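Local structure of cytochrome P450 268A2 Cyp268A2 (Mycobacterium marinum, 6BLD) at residues G295-E300 and L352-S357; E300-A305 and N359-F364; M309-T314 and M334-G339. The protein belongs to the cytochrome P450 superfamily of haem proteins and holds (3E,5E)-6,10-dimethylundeca-3,5,9-trien-2-one in a pocket beside the haem. One frame throughout, in Å; residues are numbered along the deposited sequence.

Contact 1: G295-E300 and L352-S357; sequences GTAVEE and LDLSRS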
loop_
_atom_site.group_PDB
_atom_site.type_symbol
_atom_site.label_atom_id
_atom_site.label_comp_id
_atom_site.label_asym_id
_atom_site.label_seq_id
_atom_site.Cartn_x
_atom_site.Cartn_y
_atom_site.Cartn_z
ATOM N N GLY A 295 12.633 9.397 13.173
ATOM C CA GLY A 295 11.574 10.091 12.466
ATOM C C GLY A 295 11.829 10.237 10.980
ATOM O O GLY A 295 11.024 9.785 10.159
ATOM N N THR A 296 12.952 10.865 10.619
ATOM C CA THR A 296 13.290 11.013 9.207
ATOM C C THR A 296 13.732 9.691 8.593
ATOM O O THR A 296 13.592 9.497 7.379
ATOM C CB THR A 296 14.383 12.068 9.027
ATOM O OG1 THR A 296 15.633 11.550 9.502
ATOM C CG2 THR A 296 14.035 13.333 9.799
ATOM N N ALA A 297 14.271 8.778 9.403
ATOM C CA ALA A 297 14.660 7.470 8.885
ATOM C C ALA A 297 13.443 6.677 8.425
ATOM O O ALA A 297 13.482 6.021 7.377
ATOM C CB ALA A 297 15.438 6.692 9.945
ATOM N N VAL A 298 12.355 6.728 9.196
ATOM C CA VAL A 298 11.131 6.032 8.807
ATOM C C VAL A 298 10.571 6.621 7.517
ATOM O O VAL A 298 10.117 5.889 6.628
ATOM C CB VAL A 298 10.105 6.085 9.955
ATOM C CG1 VAL A 298 8.696 5.818 9.441
ATOM C CG2 VAL A 298 10.478 5.089 11.041
ATOM N N GLU A 299 10.611 7.951 7.384
ATOM C CA GLU A 299 10.072 8.591 6.186
ATOM C C GLU A 299 10.856 8.190 4.943
ATOM O O GLU A 299 10.277 8.028 3.861
ATOM C CB GLU A 299 10.073 10.111 6.354
ATOM C CG GLU A 299 9.001 10.631 7.294
ATOM C CD GLU A 299 7.675 9.918 7.115
ATOM O OE1 GLU A 299 7.051 10.059 6.041
ATOM O OE2 GLU A 299 7.256 9.210 8.053
ATOM N N GLU A 300 12.176 8.023 5.074
ATOM C CA GLU A 300 12.974 7.599 3.930
ATOM C C GLU A 300 12.804 6.113 3.642
ATOM O O GLU A 300 12.825 5.706 2.476
ATOM C CB GLU A 300 14.447 7.944 4.163
ATOM C CG GLU A 300 15.380 7.421 3.080
ATOM C CD GLU A 300 15.518 8.378 1.907
ATOM O OE1 GLU A 300 16.409 8.164 1.058
ATOM O OE2 GLU A 300 14.732 9.345 1.827
ATOM N N LEU A 352 20.035 5.776 -0.312
ATOM C CA LEU A 352 19.291 5.821 0.939
ATOM C C LEU A 352 19.889 6.880 1.855
ATOM O O LEU A 352 21.066 6.803 2.220
ATOM C CB LEU A 352 19.305 4.453 1.617
ATOM C CG LEU A 352 18.363 4.287 2.813
ATOM C CD1 LEU A 352 16.927 4.123 2.341
ATOM C CD2 LEU A 352 18.786 3.107 3.673
ATOM N N ASP A 353 19.082 7.875 2.220
ATOM C CA ASP A 353 19.498 8.951 3.120
ATOM C C ASP A 353 18.441 9.068 4.214
ATOM O O ASP A 353 17.449 9.785 4.060
ATOM C CB ASP A 353 19.687 10.264 2.365
ATOM C CG ASP A 353 20.193 11.382 3.257
ATOM O OD1 ASP A 353 20.671 11.088 4.374
ATOM O OD2 ASP A 353 20.114 12.557 2.841
ATOM N N LEU A 354 18.666 8.362 5.325
ATOM C CA LEU A 354 17.759 8.392 6.465
ATOM C C LEU A 354 17.712 9.754 7.147
ATOM O O LEU A 354 16.873 9.955 8.032
ATOM C CB LEU A 354 18.162 7.318 7.478
ATOM C CG LEU A 354 18.298 5.890 6.941
ATOM C CD1 LEU A 354 18.698 4.926 8.051
ATOM C CD2 LEU A 354 17.008 5.440 6.273
ATOM N N SER A 355 18.590 10.680 6.768
ATOM C CA SER A 355 18.580 12.040 7.284
ATOM C C SER A 355 17.861 13.011 6.359
ATOM O O SER A 355 17.859 14.215 6.631
ATOM C CB SER A 355 20.011 12.526 7.520
ATOM O OG SER A 355 20.624 12.909 6.301
ATOM N N ARG A 356 17.256 12.518 5.280
ATOM C CA ARG A 356 16.678 13.395 4.268
ATOM C C ARG A 356 15.618 14.301 4.879
ATOM O O ARG A 356 14.619 13.825 5.428
ATOM C CB ARG A 356 16.083 12.568 3.130
ATOM C CG ARG A 356 15.736 13.386 1.894
ATOM C CD ARG A 356 14.978 12.559 0.869
ATOM N NE ARG A 356 15.705 11.350 0.492
ATOM C CZ ARG A 356 16.689 11.319 -0.400
ATOM N NH1 ARG A 356 17.068 12.433 -1.009
ATOM N NH2 ARG A 356 17.295 10.174 -0.683
ATOM N N SER A 357 15.848 15.609 4.793
ATOM C CA SER A 357 14.911 16.610 5.284
ATOM C C SER A 357 15.021 17.862 4.422
ATOM O O SER A 357 16.101 18.458 4.331
ATOM C CB SER A 357 15.184 16.938 6.752
ATOM O OG SER A 357 14.073 17.594 7.338
HETATM O O HOH W 1 13.181 11.572 5.722
#

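Contact 2: E300-A305 and N359-F364; sequences ELVRWA and NPHVGF. With HEM (protoporphyrin IX containing Fe), chain B.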
loop_
_atom_site.group_PDB
_atom_site.type_symbol
_atom_site.label_atom_id
_atom_site.label_comp_id
_atom_site.label_asym_id
_atom_site.label_seq_id
_atom_site.Cartn_x
_atom_site.Cartn_y
_atom_site.Cartn_z
ATOM N N GLU A 300 12.176 8.023 5.074
ATOM C CA GLU A 300 12.974 7.599 3.930
ATOM C C GLU A 300 12.804 6.113 3.642
ATOM O O GLU A 300 12.825 5.706 2.476
ATOM C CB GLU A 300 14.447 7.944 4.163
ATOM C CG GLU A 300 15.380 7.421 3.080
ATOM C CD GLU A 300 15.518 8.378 1.907
ATOM O OE1 GLU A 300 16.409 8.164 1.058
ATOM O OE2 GLU A 300 14.732 9.345 1.827
ATOM N N LEU A 301 12.599 5.296 4.676
ATOM C CA LEU A 301 12.322 3.881 4.449
ATOM C C LEU A 301 11.014 3.695 3.693
ATOM O O LEU A 301 10.883 2.776 2.878
ATOM C CB LEU A 301 12.280 3.134 5.781
ATOM C CG LEU A 301 13.629 2.895 6.462
ATOM C CD1 LEU A 301 13.439 2.180 7.786
ATOM C CD2 LEU A 301 14.556 2.107 5.552
ATOM N N VAL A 302 10.028 4.552 3.962
ATOM C CA VAL A 302 8.781 4.527 3.205
ATOM C C VAL A 302 9.017 4.993 1.776
ATOM O O VAL A 302 8.512 4.395 0.821
ATOM C CB VAL A 302 7.714 5.384 3.910
ATOM C CG1 VAL A 302 6.534 5.631 2.986
ATOM C CG2 VAL A 302 7.260 4.730 5.194
ATOM N N ARG A 303 9.784 6.072 1.616
ATOM C CA ARG A 303 10.169 6.521 0.283
ATOM C C ARG A 303 10.924 5.435 -0.472
ATOM O O ARG A 303 10.684 5.207 -1.666
ATOM C CB ARG A 303 11.031 7.788 0.380
ATOM C CG ARG A 303 11.543 8.291 -0.964
ATOM C CD ARG A 303 12.722 9.265 -0.820
ATOM N NE ARG A 303 14.015 8.580 -0.830
ATOM C CZ ARG A 303 14.548 7.966 -1.884
ATOM N NH1 ARG A 303 13.917 7.953 -3.053
ATOM N NH2 ARG A 303 15.729 7.370 -1.772
ATOM N N TRP A 304 11.854 4.768 0.213
ATOM C CA TRP A 304 12.646 3.719 -0.416
ATOM C C TRP A 304 11.779 2.535 -0.818
ATOM O O TRP A 304 11.968 1.959 -1.897
ATOM C CB TRP A 304 13.760 3.270 0.530
ATOM C CG TRP A 304 14.784 2.387 -0.116
ATOM C CD1 TRP A 304 14.830 1.024 -0.085
ATOM C CD2 TRP A 304 15.915 2.809 -0.890
ATOM N NE1 TRP A 304 15.918 0.570 -0.790
ATOM C CE2 TRP A 304 16.601 1.645 -1.294
ATOM C CE3 TRP A 304 16.414 4.055 -1.280
ATOM C CZ2 TRP A 304 17.757 1.692 -2.068
ATOM C CZ3 TRP A 304 17.564 4.099 -2.049
ATOM C CH2 TRP A 304 18.222 2.924 -2.434
ATOM N N ALA A 305 10.818 2.157 0.027
ATOM C CA ALA A 305 9.980 1.004 -0.284
ATOM C C ALA A 305 8.949 1.343 -1.351
ATOM O O ALA A 305 8.826 0.634 -2.358
ATOM C CB ALA A 305 9.297 0.494 0.984
ATOM N N ASN A 359 11.486 15.585 3.215
ATOM C CA ASN A 359 11.253 14.341 2.482
ATOM C C ASN A 359 9.823 14.359 1.961
ATOM O O ASN A 359 8.933 13.712 2.529
ATOM C CB ASN A 359 11.509 13.119 3.366
ATOM C CG ASN A 359 11.764 11.862 2.560
ATOM O OD1 ASN A 359 11.467 11.805 1.366
ATOM N ND2 ASN A 359 12.320 10.846 3.209
ATOM N N PRO A 360 9.563 15.094 0.869
ATOM C CA PRO A 360 8.211 15.195 0.305
ATOM C C PRO A 360 7.824 13.986 -0.545
ATOM O O PRO A 360 7.307 14.123 -1.655
ATOM C CB PRO A 360 8.290 16.476 -0.529
ATOM C CG PRO A 360 9.704 16.498 -1.008
ATOM C CD PRO A 360 10.542 15.870 0.087
ATOM N N HIS A 361 8.078 12.792 -0.018
ATOM C CA HIS A 361 7.772 11.570 -0.738
ATOM C C HIS A 361 6.263 11.374 -0.852
ATOM O O HIS A 361 5.474 11.922 -0.076
ATOM C CB HIS A 361 8.408 10.364 -0.043
ATOM C CG HIS A 361 7.822 10.065 1.303
ATOM N ND1 HIS A 361 6.668 9.328 1.466
ATOM C CD2 HIS A 361 8.232 10.403 2.549
ATOM C CE1 HIS A 361 6.392 9.227 2.753
ATOM N NE2 HIS A 361 7.325 9.870 3.433
ATOM N N VAL A 362 5.868 10.576 -1.843
ATOM C CA VAL A 362 4.460 10.268 -2.066
ATOM C C VAL A 362 4.215 8.791 -1.790
ATOM O O VAL A 362 3.415 8.144 -2.476
ATOM C CB VAL A 362 4.021 10.648 -3.493
ATOM C CG1 VAL A 362 3.911 12.160 -3.627
ATOM C CG2 VAL A 362 4.987 10.082 -4.522
ATOM N N GLY A 363 4.899 8.248 -0.781
ATOM C CA GLY A 363 4.663 6.864 -0.403
ATOM C C GLY A 363 3.263 6.642 0.137
ATOM O O GLY A 363 2.647 5.601 -0.110
ATOM N N PHE A 364 2.741 7.617 0.881
ATOM C CA PHE A 364 1.360 7.606 1.335
ATOM C C PHE A 364 0.424 8.296 0.350
ATOM O O PHE A 364 -0.673 8.715 0.737
ATOM C CB PHE A 364 1.250 8.265 2.713
ATOM C CG PHE A 364 1.983 7.526 3.802
ATOM C CD1 PHE A 364 1.557 6.277 4.219
ATOM C CD2 PHE A 364 3.093 8.089 4.412
ATOM C CE1 PHE A 364 2.228 5.599 5.224
ATOM C CE2 PHE A 364 3.767 7.417 5.415
ATOM C CZ PHE A 364 3.334 6.169 5.821
HETATM C CHA HEM B . -4.899 4.932 1.633
HETATM C CHB HEM B . -5.263 2.179 5.615
HETATM C CHC HEM B . -0.424 1.807 5.802
HETATM C CHD HEM B . -0.193 3.806 1.373
HETATM C C1A HEM B . -5.425 4.230 2.697
HETATM C C2A HEM B . -6.830 4.098 3.032
HETATM C C3A HEM B . -6.929 3.343 4.127
HETATM C C4A HEM B . -5.591 2.960 4.531
HETATM C CMA HEM B . -8.240 2.945 4.840
HETATM C CAA HEM B . -8.004 4.735 2.258
HETATM C CBA HEM B . -8.161 6.181 2.718
HETATM C CGA HEM B . -9.172 6.892 1.857
HETATM O O1A HEM B . -9.684 7.957 2.289
HETATM O O2A HEM B . -9.472 6.391 0.742
HETATM C C1B HEM B . -3.989 1.892 6.052
HETATM C C2B HEM B . -3.650 1.256 7.304
HETATM C C3B HEM B . -2.325 1.148 7.380
HETATM C C4B HEM B . -1.756 1.711 6.160
HETATM C CMB HEM B . -4.647 0.785 8.386
HETATM C CAB HEM B . -1.612 0.509 8.595
HETATM C CBB HEM B . -0.287 0.497 8.736
HETATM C C1C HEM B . 0.066 2.324 4.617
HETATM C C2C HEM B . 1.464 2.443 4.243
HETATM C C3C HEM B . 1.516 2.990 3.012
HETATM C C4C HEM B . 0.161 3.245 2.581
HETATM C CMC HEM B . 2.634 1.981 5.143
HETATM C CAC HEM B . 2.732 3.355 2.129
HETATM C CBC HEM B . 3.994 3.364 2.569
HETATM C C1D HEM B . -1.435 4.306 1.053
HETATM C C2D HEM B . -1.786 5.028 -0.151
HETATM C C3D HEM B . -3.086 5.339 -0.085
HETATM C C4D HEM B . -3.606 4.826 1.170
HETATM C CMD HEM B . -0.814 5.366 -1.302
HETATM C CAD HEM B . -3.894 6.116 -1.149
HETATM C CBD HEM B . -3.599 7.608 -1.010
HETATM C CGD HEM B . -4.325 8.400 -2.066
HETATM O O1D HEM B . -4.138 9.644 -2.114
HETATM O O2D HEM B . -5.087 7.794 -2.862
HETATM N NA HEM B . -4.698 3.520 3.636
HETATM N NB HEM B . -2.810 2.155 5.379
HETATM N NC HEM B . -0.697 2.825 3.579
HETATM N ND HEM B . -2.568 4.203 1.835
HETATM FE FE HEM B . -2.655 3.386 3.713
#

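Contact 3: M309-T314 and M334-G339; sequences MTFRRT and MFYASG. With HEM (protoporphyrin IX containing Fe), chain B; DXJ ((3E,5E)-6,10-dimethylundeca-3,5,9-trien-2-one), chain C.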
loop_
_atom_site.group_PDB
_atom_site.type_symbol
_atom_site.label_atom_id
_atom_site.label_comp_id
_atom_site.label_asym_id
_atom_site.label_seq_id
_atom_site.Cartn_x
_atom_site.Cartn_y
_atom_site.Cartn_z
ATOM N N MET A 309 2.730 1.148 -5.609
ATOM C CA MET A 309 3.360 1.695 -6.802
ATOM C C MET A 309 2.397 2.508 -7.656
ATOM O O MET A 309 2.801 3.514 -8.252
ATOM C CB MET A 309 3.961 0.572 -7.647
ATOM C CG MET A 309 5.094 -0.177 -6.976
ATOM S SD MET A 309 5.860 -1.369 -8.085
ATOM C CE MET A 309 4.462 -2.419 -8.487
ATOM N N THR A 310 1.133 2.096 -7.741
ATOM C CA THR A 310 0.191 2.742 -8.643
ATOM C C THR A 310 -1.158 2.945 -7.971
ATOM O O THR A 310 -1.613 2.107 -7.187
ATOM C CB THR A 310 -0.019 1.929 -9.930
ATOM O OG1 THR A 310 -0.492 0.617 -9.599
ATOM C CG2 THR A 310 1.275 1.820 -10.724
ATOM N N PHE A 311 -1.779 4.077 -8.290
ATOM C CA PHE A 311 -3.190 4.328 -8.050
ATOM C C PHE A 311 -3.662 5.236 -9.174
ATOM O O PHE A 311 -2.900 6.067 -9.673
ATOM C CB PHE A 311 -3.452 4.973 -6.682
ATOM C CG PHE A 311 -3.810 3.990 -5.601
ATOM C CD1 PHE A 311 -4.658 2.924 -5.863
ATOM C CD2 PHE A 311 -3.299 4.135 -4.322
ATOM C CE1 PHE A 311 -4.987 2.019 -4.863
ATOM C CE2 PHE A 311 -3.625 3.235 -3.321
ATOM C CZ PHE A 311 -4.469 2.175 -3.593
ATOM N N ARG A 312 -4.910 5.062 -9.586
ATOM C CA ARG A 312 -5.412 5.784 -10.743
ATOM C C ARG A 312 -6.622 6.628 -10.367
ATOM O O ARG A 312 -7.219 6.471 -9.299
ATOM C CB ARG A 312 -5.767 4.820 -11.883
ATOM C CG ARG A 312 -7.141 4.206 -11.757
ATOM C CD ARG A 312 -7.756 3.920 -13.114
ATOM N NE ARG A 312 -8.713 2.824 -13.026
ATOM C CZ ARG A 312 -10.032 2.975 -13.054
ATOM N NH1 ARG A 312 -10.565 4.182 -13.180
ATOM N NH2 ARG A 312 -10.820 1.915 -12.962
ATOM N N ARG A 313 -6.965 7.544 -11.270
ATOM C CA ARG A 313 -8.140 8.389 -11.141
ATOM C C ARG A 313 -8.822 8.475 -12.499
ATOM O O ARG A 313 -8.266 8.067 -13.524
ATOM C CB ARG A 313 -7.782 9.794 -10.631
ATOM C CG ARG A 313 -7.032 9.825 -9.304
ATOM C CD ARG A 313 -7.975 9.611 -8.133
ATOM N NE ARG A 313 -7.336 9.881 -6.848
ATOM C CZ ARG A 313 -6.778 8.948 -6.082
ATOM N NH1 ARG A 313 -6.771 7.682 -6.476
ATOM N NH2 ARG A 313 -6.223 9.282 -4.923
ATOM N N THR A 314 -10.042 9.009 -12.499
ATOM C CA THR A 314 -10.795 9.267 -13.720
ATOM C C THR A 314 -11.107 10.755 -13.797
ATOM O O THR A 314 -11.635 11.333 -12.841
ATOM C CB THR A 314 -12.092 8.452 -13.765
ATOM O OG1 THR A 314 -11.813 7.082 -13.449
ATOM C CG2 THR A 314 -12.719 8.524 -15.148
ATOM N N MET A 334 -1.108 7.347 -11.407
ATOM C CA MET A 334 -0.008 7.932 -10.654
ATOM C C MET A 334 1.018 6.849 -10.345
ATOM O O MET A 334 0.676 5.809 -9.774
ATOM C CB MET A 334 -0.529 8.553 -9.358
ATOM C CG MET A 334 -1.487 9.708 -9.568
ATOM S SD MET A 334 -1.841 10.571 -8.033
ATOM C CE MET A 334 -3.457 9.978 -7.617
ATOM N N PHE A 335 2.268 7.086 -10.733
ATOM C CA PHE A 335 3.349 6.126 -10.520
ATOM C C PHE A 335 4.204 6.632 -9.362
ATOM O O PHE A 335 5.155 7.394 -9.546
ATOM C CB PHE A 335 4.154 5.929 -11.797
ATOM C CG PHE A 335 3.391 5.219 -12.879
ATOM C CD1 PHE A 335 3.342 3.837 -12.912
ATOM C CD2 PHE A 335 2.712 5.934 -13.853
ATOM C CE1 PHE A 335 2.636 3.174 -13.903
ATOM C CE2 PHE A 335 2.005 5.279 -14.847
ATOM C CZ PHE A 335 1.966 3.896 -14.871
ATOM N N TYR A 336 3.853 6.189 -8.151
ATOM C CA TYR A 336 4.489 6.707 -6.944
ATOM C C TYR A 336 5.981 6.396 -6.899
ATOM O O TYR A 336 6.762 7.191 -6.363
ATOM C CB TYR A 336 3.797 6.139 -5.708
ATOM C CG TYR A 336 2.318 6.443 -5.631
ATOM C CD1 TYR A 336 1.381 5.421 -5.550
ATOM C CD2 TYR A 336 1.860 7.754 -5.631
ATOM C CE1 TYR A 336 0.029 5.697 -5.472
ATOM C CE2 TYR A 336 0.512 8.039 -5.554
ATOM C CZ TYR A 336 -0.399 7.009 -5.474
ATOM O OH TYR A 336 -1.742 7.295 -5.394
ATOM N N ALA A 337 6.396 5.245 -7.439
ATOM C CA ALA A 337 7.819 4.925 -7.475
ATOM C C ALA A 337 8.584 5.891 -8.368
ATOM O O ALA A 337 9.742 6.217 -8.084
ATOM C CB ALA A 337 8.030 3.486 -7.946
ATOM N N SER A 338 7.958 6.354 -9.453
ATOM C CA SER A 338 8.590 7.370 -10.286
ATOM C C SER A 338 8.634 8.713 -9.571
ATOM O O SER A 338 9.649 9.420 -9.625
ATOM C CB SER A 338 7.850 7.493 -11.617
ATOM O OG SER A 338 8.379 8.553 -12.392
ATOM N N GLY A 339 7.546 9.079 -8.890
ATOM C CA GLY A 339 7.525 10.333 -8.158
ATOM C C GLY A 339 8.514 10.374 -7.012
ATOM O O GLY A 339 9.047 11.439 -6.686
HETATM C CHA HEM B . -4.899 4.932 1.633
HETATM C CHB HEM B . -5.263 2.179 5.615
HETATM C CHC HEM B . -0.424 1.807 5.802
HETATM C CHD HEM B . -0.193 3.806 1.373
HETATM C C1A HEM B . -5.425 4.230 2.697
HETATM C C2A HEM B . -6.830 4.098 3.032
HETATM C C3A HEM B . -6.929 3.343 4.127
HETATM C C4A HEM B . -5.591 2.960 4.531
HETATM C CMA HEM B . -8.240 2.945 4.840
HETATM C CAA HEM B . -8.004 4.735 2.258
HETATM C CBA HEM B . -8.161 6.181 2.718
HETATM C CGA HEM B . -9.172 6.892 1.857
HETATM O O1A HEM B . -9.684 7.957 2.289
HETATM O O2A HEM B . -9.472 6.391 0.742
HETATM C C1B HEM B . -3.989 1.892 6.052
HETATM C C2B HEM B . -3.650 1.256 7.304
HETATM C C3B HEM B . -2.325 1.148 7.380
HETATM C C4B HEM B . -1.756 1.711 6.160
HETATM C CMB HEM B . -4.647 0.785 8.386
HETATM C CAB HEM B . -1.612 0.509 8.595
HETATM C CBB HEM B . -0.287 0.497 8.736
HETATM C C1C HEM B . 0.066 2.324 4.617
HETATM C C2C HEM B . 1.464 2.443 4.243
HETATM C C3C HEM B . 1.516 2.990 3.012
HETATM C C4C HEM B . 0.161 3.245 2.581
HETATM C CMC HEM B . 2.634 1.981 5.143
HETATM C CAC HEM B . 2.732 3.355 2.129
HETATM C CBC HEM B . 3.994 3.364 2.569
HETATM C C1D HEM B . -1.435 4.306 1.053
HETATM C C2D HEM B . -1.786 5.028 -0.151
HETATM C C3D HEM B . -3.086 5.339 -0.085
HETATM C C4D HEM B . -3.606 4.826 1.170
HETATM C CMD HEM B . -0.814 5.366 -1.302
HETATM C CAD HEM B . -3.894 6.116 -1.149
HETATM C CBD HEM B . -3.599 7.608 -1.010
HETATM C CGD HEM B . -4.325 8.400 -2.066
HETATM O O1D HEM B . -4.138 9.644 -2.114
HETATM O O2D HEM B . -5.087 7.794 -2.862
HETATM N NA HEM B . -4.698 3.520 3.636
HETATM N NB HEM B . -2.810 2.155 5.379
HETATM N NC HEM B . -0.697 2.825 3.579
HETATM N ND HEM B . -2.568 4.203 1.835
HETATM FE FE HEM B . -2.655 3.386 3.713
HETATM C C10 DXJ C . -7.925 -5.086 -3.455
HETATM C C13 DXJ C . -8.162 -7.907 -6.033
HETATM C C01 DXJ C . -3.593 1.455 -0.016
HETATM C C02 DXJ C . -4.010 0.040 -0.403
HETATM C C03 DXJ C . -5.289 -0.252 -0.527
HETATM C C04 DXJ C . -2.945 -1.029 -0.647
HETATM C C05 DXJ C . -5.735 -1.661 -0.915
HETATM C C06 DXJ C . -6.774 -1.652 -2.034
HETATM C C07 DXJ C . -7.477 -2.997 -2.209
HETATM C C08 DXJ C . -7.226 -3.740 -3.268
HETATM C C09 DXJ C . -8.477 -3.473 -1.158
HETATM C C11 DXJ C . -7.856 -5.695 -4.621
HETATM C C12 DXJ C . -8.546 -7.040 -4.837
HETATM O O14 DXJ C . -9.380 -7.409 -4.079
HETATM O O HOH W 2 5.164 3.651 -9.482
#

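Contact 1: G295-E300 and L352-S357
Glu300 and Arg356 meet in a buried, side-on salt bridge: the guanidinium gives NE to Glu300 OE2 at 2.6 Å and NH2 to OE1 at 2.8 Å. Both donors approach the syn sides of the carboxylate, whose plane lies within 25° of the guanidinium. The carboxylate arrives there because CG stands anti to the backbone N and the chain then bends at chi2 (87°). OE1 takes a second bond, nearly straight, from Asp353 N (2.9 Å), which comes from above the carboxylate plane. Asp353 CB lies over one face of the Arg356 guanidinium, toward its rim, and Asp353 OD1 receives Ser355 N in an Asx turn and also Ser355 OG. One helical turn earlier, Thr296 OG1 bonds Leu354 O, though the 2.5 Å separation is doubtfully short; Ala297 CB packs on Leu354 CB at 3.7 Å, and a water bridges Thr296 O and Arg356 O. Glu300, with Arg303 three residues on and Arg356, forms the Glu-Arg-Arg triad of P450s, joining helix 290-305 to the loop of residues 352-357. Leu354 is also packed by helix 280-288 through Trp285 and by helix 247-278 through Leu276; Val298 turns from the loop to helix 375-392.

Contact 2: E300-A305 and N359-F364
Arg303 and His361 lie against each other through their aliphatic parts, with CB of Arg303 3.7 Å from CB of His361. Their flat ends are turned 61° apart, and the backbone N of Arg303 sits over one face of the imidazole. His361 CG falls between its own backbone N and carbonyl carbon (chi1 67°), which brings that face over Arg303 N and turns CE1 to Val302. The Val302 side chain crosses that of His361 at about a right angle, its CG1 3.6 Å from His361 CE1. The same methyl lies over one face of the Phe364 ring, 4.1 Å from CE2, and reaches the haem vinyl carbon CBC at 3.4 Å. Phe364 in turn brings CE1 within 3.4 Å of haem C2C. Val302 CG1 is therefore wedged between histidine, phenylalanine and porphyrin, beside Gly363, whose carbonyl O approaches haem CAC. Asn359 crosses both Glu300 and Arg303 at about right angles; its ND2 makes a weak bond to Glu300 OE2, while its OD1 lies 3.6 Å from Arg303 CD. In this ExxR segment Arg303, bent at chi3 (90°), turns its guanidinium edge to Glu300, its NH2 reaching OE1 from above the carboxylate plane. NH2 also binds Pro349 O, and Trp341 makes a cation-pi contact with the same group. Phe364 opens the haem-binding loop that carries Cys372, and its side chain touches that residue. With two arginines around it, Glu300 is probably ionised. Asn359 OD1 is buried without a modelled partner. His361 ND1 accepts Gly363 N in the ring plane at 3.1 Å, so a proton on NE2, whose partner is Glu299, is the likely arrangement.

Contact 3: M309-T314 and M334-G339
Tyr336 and Phe311 make the tight part of this contact. The phenol OH comes to the edge of the Phe311 ring and lies 3.2 Å from Phe311 CB, while Tyr336 CE1 lies 3.8 Å from the same CB. At its far end Phe311 puts CZ 3.8 Å from C01 of (3E,5E)-6,10-dimethylundeca-3,5,9-trien-2-one and CE2 beside haem CAD, so one ring borders both ligands. Arg313, bent at chi2 (-78°), gives NH2 to haem propionate O2D at 2.8 Å. Met334 CE sits over the centre of one face of this guanidinium, 3.8 Å above the plane, and Arg313 NH1 also bonds Arg312 O. The backbones form neighbouring antiparallel strands of the mixed five-stranded sheet of the P450 fold: Thr310 with Phe335 is a non-hydrogen-bonded pair, Phe311 with Met334 a hydrogen-bonded one. In the latter, Met334 N to Phe311 O is short and straight at 2.8 Å, but Phe311 N to Met334 O is weak at 3.4 Å. Thr310 and Phe335 point together to the face opposite Phe311 and Met334, with Thr310 CG2 against the ring; Thr310 OG1 bonds Asn407 O. Packing is looser where the strand gives way to helix 336-339. Met309 O still accepts Tyr336 N, yet a water stands between it and Ala337 N, donating to the carbonyl and accepting from the amide; Ala337 is partly exposed there.

In the fold
Contacts 1 and 2 are consecutive halves of one interface, their centres 9 Å apart: both use helix 290-305, share Glu300 and pair it with two successive pieces of the same long loop. They are further joined by Glu299 OE1 and His361 NE2, 2.6 Å apart and probably hydrogen-bonded. Contact 1 is the outer half, the Glu300 side chain lying about 12 Å from the haem, whereas contact 2 touches it. Contact 3, centred about 13 Å from contact 2, reaches the haem from the sheet, at a propionate, and borders (3E,5E)-6,10-dimethylundeca-3,5,9-trien-2-one too. It meets contact 2 where Tyr336 CD2 packs 3.5 Å from Val362 O, but stays about 10 Å, between nearest atoms, from contact 1.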